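Local coordinates for spindle pole body-associated protein VIK1 (Saccharomyces cerevisiae, PDB 2O0A) that partners the minus end-directed kinesin KAR3, recruiting it to microtubules and targeting it to the spindle pole body, and carries a motor-like domain that lacks a nucleotide-binding site, at residues P38-I50 / G53-P66. Residues are numbered along the deposited sequence; the frame is centred on the assembly and turned at random.
Sequences PENLLFDYENGVI and GLSEHVYKFNRVIP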
# COMPACT_ATOMS: atom_id res chain seq x y z
N PRO A 38 2.52 -22.84 -1.68
CA PRO A 38 2.95 -24.21 -1.37
C PRO A 38 2.25 -24.82 -0.16
O PRO A 38 1.96 -24.14 0.81
CB PRO A 38 4.45 -24.05 -1.13
CG PRO A 38 4.82 -22.88 -2.00
CD PRO A 38 3.68 -21.93 -1.72
N GLU A 39 1.98 -26.12 -0.26
CA GLU A 39 1.26 -26.82 0.82
C GLU A 39 2.07 -26.91 2.11
O GLU A 39 1.50 -27.04 3.20
CB GLU A 39 0.80 -28.22 0.37
CG GLU A 39 -0.24 -28.19 -0.74
CD GLU A 39 -0.76 -29.57 -1.12
OE1 GLU A 39 -0.63 -30.51 -0.32
OE2 GLU A 39 -1.32 -29.69 -2.23
N ASN A 40 3.40 -26.81 2.00
CA ASN A 40 4.28 -26.88 3.16
C ASN A 40 4.48 -25.54 3.86
O ASN A 40 5.16 -25.46 4.89
CB ASN A 40 5.64 -27.49 2.79
CG ASN A 40 6.49 -26.58 1.91
OD1 ASN A 40 5.97 -25.85 1.07
ND2 ASN A 40 7.80 -26.63 2.11
N LEU A 41 3.91 -24.47 3.29
CA LEU A 41 3.85 -23.20 4.00
C LEU A 41 2.74 -23.29 5.04
O LEU A 41 1.63 -23.73 4.72
CB LEU A 41 3.58 -22.04 3.03
CG LEU A 41 4.80 -21.29 2.47
CD1 LEU A 41 4.30 -20.13 1.60
CD2 LEU A 41 5.71 -20.79 3.57
N LEU A 42 3.05 -22.91 6.27
CA LEU A 42 2.09 -22.95 7.36
C LEU A 42 1.62 -21.55 7.69
O LEU A 42 2.43 -20.63 7.81
CB LEU A 42 2.68 -23.62 8.61
CG LEU A 42 2.99 -25.12 8.61
CD1 LEU A 42 2.02 -25.94 7.75
CD2 LEU A 42 4.42 -25.38 8.20
N PHE A 43 0.30 -21.39 7.81
CA PHE A 43 -0.28 -20.07 8.09
C PHE A 43 -0.95 -20.04 9.43
O PHE A 43 -1.85 -20.83 9.70
CB PHE A 43 -1.31 -19.71 7.03
CG PHE A 43 -0.76 -19.68 5.65
CD1 PHE A 43 -0.24 -18.51 5.12
CD2 PHE A 43 -0.74 -20.84 4.87
CE1 PHE A 43 0.30 -18.49 3.84
CE2 PHE A 43 -0.21 -20.82 3.60
CZ PHE A 43 0.30 -19.65 3.07
N ASP A 44 -0.50 -19.11 10.26
CA ASP A 44 -1.13 -18.83 11.54
C ASP A 44 -1.85 -17.47 11.45
O ASP A 44 -1.25 -16.42 11.66
CB ASP A 44 -0.08 -18.85 12.66
CG ASP A 44 -0.68 -18.66 14.05
OD1 ASP A 44 -1.85 -18.21 14.15
OD2 ASP A 44 0.01 -18.99 15.05
N TYR A 45 -3.15 -17.53 11.16
CA TYR A 45 -3.93 -16.32 10.92
C TYR A 45 -4.28 -15.58 12.22
O TYR A 45 -4.62 -14.40 12.20
CB TYR A 45 -5.21 -16.66 10.14
CG TYR A 45 -4.96 -17.16 8.72
CD1 TYR A 45 -4.51 -16.29 7.73
CD2 TYR A 45 -5.20 -18.49 8.37
CE1 TYR A 45 -4.29 -16.73 6.42
CE2 TYR A 45 -4.99 -18.94 7.04
CZ TYR A 45 -4.52 -18.06 6.08
OH TYR A 45 -4.33 -18.45 4.78
N GLU A 46 -4.20 -16.28 13.35
CA GLU A 46 -4.44 -15.64 14.65
C GLU A 46 -3.23 -14.84 15.13
O GLU A 46 -3.38 -13.75 15.69
CB GLU A 46 -4.83 -16.67 15.72
CG GLU A 46 -6.33 -16.96 15.82
CD GLU A 46 -7.11 -15.84 16.49
OE1 GLU A 46 -7.98 -15.25 15.82
OE2 GLU A 46 -6.84 -15.55 17.68
N ASN A 47 -2.03 -15.36 14.90
CA ASN A 47 -0.82 -14.75 15.45
C ASN A 47 0.05 -14.07 14.41
O ASN A 47 1.08 -13.49 14.74
CB ASN A 47 -0.01 -15.81 16.23
CG ASN A 47 -0.79 -16.42 17.37
OD1 ASN A 47 -1.04 -17.64 17.38
ND2 ASN A 47 -1.21 -15.59 18.31
N GLY A 48 -0.38 -14.16 13.15
CA GLY A 48 0.26 -13.44 12.05
C GLY A 48 1.60 -14.05 11.69
O GLY A 48 2.60 -13.34 11.56
N VAL A 49 1.63 -15.36 11.52
CA VAL A 49 2.88 -16.06 11.26
C VAL A 49 2.76 -16.89 9.98
O VAL A 49 1.76 -17.55 9.78
CB VAL A 49 3.26 -16.99 12.44
CG1 VAL A 49 4.62 -17.58 12.22
CG2 VAL A 49 3.22 -16.23 13.76
N ILE A 50 3.78 -16.83 9.13
CA ILE A 50 3.94 -17.78 8.03
C ILE A 50 5.26 -18.51 8.27
O ILE A 50 6.31 -17.87 8.39
CB ILE A 50 3.95 -17.10 6.64
CG1 ILE A 50 2.70 -16.25 6.45
CG2 ILE A 50 4.09 -18.14 5.52
CD1 ILE A 50 2.72 -15.39 5.19
N GLY A 53 7.79 -24.82 6.01
CA GLY A 53 7.68 -26.15 6.63
C GLY A 53 8.92 -27.02 6.67
O GLY A 53 9.03 -27.90 7.53
N LEU A 54 9.84 -26.79 5.74
CA LEU A 54 11.06 -27.60 5.66
C LEU A 54 12.28 -26.89 6.23
O LEU A 54 13.08 -27.51 6.94
CB LEU A 54 11.32 -28.08 4.23
CG LEU A 54 10.22 -28.81 3.46
CD1 LEU A 54 10.71 -29.15 2.07
CD2 LEU A 54 9.71 -30.06 4.20
N SER A 55 12.42 -25.60 5.95
CA SER A 55 13.49 -24.79 6.54
C SER A 55 13.18 -24.48 8.01
O SER A 55 14.08 -24.16 8.80
CB SER A 55 13.66 -23.49 5.77
OG SER A 55 12.70 -22.54 6.17
N GLU A 56 11.90 -24.56 8.36
CA GLU A 56 11.39 -24.19 9.69
C GLU A 56 11.54 -22.69 10.01
O GLU A 56 11.45 -22.29 11.17
CB GLU A 56 12.04 -25.07 10.77
CG GLU A 56 11.58 -26.52 10.76
CD GLU A 56 12.45 -27.43 11.61
OE1 GLU A 56 11.98 -27.87 12.68
OE2 GLU A 56 13.60 -27.71 11.20
N HIS A 57 11.75 -21.86 8.98
CA HIS A 57 11.92 -20.42 9.19
C HIS A 57 10.59 -19.73 9.47
O HIS A 57 9.62 -19.92 8.74
CB HIS A 57 12.60 -19.74 7.99
CG HIS A 57 13.14 -18.38 8.30
ND1 HIS A 57 14.46 -18.04 8.11
CD2 HIS A 57 12.54 -17.27 8.80
CE1 HIS A 57 14.65 -16.79 8.47
NE2 HIS A 57 13.50 -16.30 8.89
N VAL A 58 10.57 -18.91 10.52
CA VAL A 58 9.38 -18.16 10.96
C VAL A 58 9.37 -16.72 10.43
O VAL A 58 10.32 -15.95 10.68
CB VAL A 58 9.26 -18.16 12.51
CG1 VAL A 58 8.06 -17.38 12.97
CG2 VAL A 58 9.18 -19.60 13.04
N TYR A 59 8.30 -16.38 9.71
CA TYR A 59 8.09 -15.02 9.20
C TYR A 59 6.83 -14.43 9.83
O TYR A 59 5.74 -14.93 9.62
CB TYR A 59 7.97 -15.02 7.68
CG TYR A 59 9.21 -15.51 6.98
CD1 TYR A 59 10.27 -14.66 6.74
CD2 TYR A 59 9.31 -16.85 6.56
CE1 TYR A 59 11.42 -15.11 6.09
CE2 TYR A 59 10.45 -17.31 5.92
CZ TYR A 59 11.50 -16.44 5.70
OH TYR A 59 12.63 -16.87 5.06
N LYS A 60 7.02 -13.37 10.61
CA LYS A 60 5.91 -12.71 11.29
C LYS A 60 5.48 -11.44 10.55
O LYS A 60 6.27 -10.82 9.83
CB LYS A 60 6.29 -12.37 12.74
CG LYS A 60 6.63 -13.60 13.56
CD LYS A 60 6.66 -13.28 15.04
CE LYS A 60 7.77 -14.05 15.73
NZ LYS A 60 8.11 -13.45 17.04
N PHE A 61 4.21 -11.09 10.75
CA PHE A 61 3.61 -9.91 10.14
C PHE A 61 2.68 -9.31 11.17
O PHE A 61 2.25 -9.98 12.12
CB PHE A 61 2.78 -10.32 8.93
CG PHE A 61 3.61 -10.86 7.78
CD1 PHE A 61 4.01 -10.01 6.76
CD2 PHE A 61 3.97 -12.20 7.74
CE1 PHE A 61 4.78 -10.49 5.72
CE2 PHE A 61 4.75 -12.69 6.70
CZ PHE A 61 5.15 -11.84 5.68
N ASN A 62 2.32 -8.04 11.00
CA ASN A 62 1.33 -7.48 11.90
C ASN A 62 0.03 -8.28 11.84
O ASN A 62 -0.63 -8.53 12.87
CB ASN A 62 1.12 -5.99 11.62
CG ASN A 62 2.38 -5.18 11.86
OD1 ASN A 62 2.98 -4.68 10.93
ND2 ASN A 62 2.82 -5.11 13.11
N ARG A 63 -0.33 -8.72 10.64
CA ARG A 63 -1.45 -9.63 10.44
C ARG A 63 -1.25 -10.35 9.10
O ARG A 63 -0.72 -9.76 8.15
CB ARG A 63 -2.78 -8.87 10.48
CG ARG A 63 -4.01 -9.73 10.28
CD ARG A 63 -5.24 -9.10 10.88
NE ARG A 63 -5.27 -9.10 12.35
CZ ARG A 63 -5.59 -10.15 13.10
NH1 ARG A 63 -5.90 -11.32 12.55
NH2 ARG A 63 -5.61 -10.03 14.42
N VAL A 64 -1.66 -11.61 9.06
CA VAL A 64 -1.73 -12.43 7.84
C VAL A 64 -3.20 -12.55 7.47
O VAL A 64 -4.03 -13.03 8.25
CB VAL A 64 -1.07 -13.81 8.04
CG1 VAL A 64 -1.33 -14.72 6.83
CG2 VAL A 64 0.42 -13.62 8.27
N ILE A 65 -3.53 -12.05 6.29
CA ILE A 65 -4.90 -11.88 5.87
C ILE A 65 -5.23 -12.84 4.73
O ILE A 65 -4.62 -12.76 3.68
CB ILE A 65 -5.12 -10.41 5.38
CG1 ILE A 65 -4.83 -9.42 6.52
CG2 ILE A 65 -6.53 -10.22 4.86
CD1 ILE A 65 -4.58 -7.99 6.02
N PRO A 66 -6.22 -13.72 4.93
CA PRO A 66 -6.57 -14.67 3.87
C PRO A 66 -7.50 -14.08 2.81
O PRO A 66 -8.64 -13.73 3.12
CB PRO A 66 -7.25 -15.81 4.64
CG PRO A 66 -7.85 -15.14 5.83
CD PRO A 66 -7.06 -13.90 6.13
O HOH W 1 -2.68 -12.72 11.61
O HOH W 2 -7.17 -12.97 14.87
O HOH W 3 2.79 -11.42 14.27
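Y45 lies with one ring face against P66, whose CG stands 4.3 Å from the ring centroid, 25° off the normal, a CH-pi contact displaced toward the rim. The opposite face is backed by CB of F43, so the phenol is sandwiched. V64 crosses the Y45 side chain at about a right angle: its CG1 touches CE1 of Y45 at 3.6 Å, while its carbonyl and carbonyl carbon lie at the ring edge. With CG anti to its own carbonyl carbon (chi1 -66°), Y45 swings its ring across V64 and P66, and its hydroxyl reaches a hydrogen bond with E34. A serine here would probably strip P66 and V64 of their apolar cover and leave E34 without this hydroxyl partner.

The other branch of V64, CG2, turns to the backbone of G48 and to CG1 of I50, 3.9 Å away. I50 then extends CD1 obliquely to CE2 of F61, 3.7 Å off. The setting illustrates how a small antiparallel sheet, strands 41-44, 49-52 and 58-60, docks on the edge of a kinesin-like motor fold: the chain leaves it through F61 and N62 to enter strand 63-66, which pairs in parallel with strand 27-32 of the large sheet. I50 and Y59 form a hydrogen-bonded pair; I50 N reaches Y59 O at 2.8 Å and Y59 N returns a bond to I50 O. Beyond it, F61 N bonds to G48 O at 2.9 Å. G48 and V49 both face D44 in a G1 bulge, and the positive phi of G48 suits glycine. On the same side of the small sheet as K60, V49 presents CG1 to CG1 of V58 at 3.5 Å. In the turn after strand 41-44, a water donates to Y45 O and accepts from V64 N, satisfying both backbone groups.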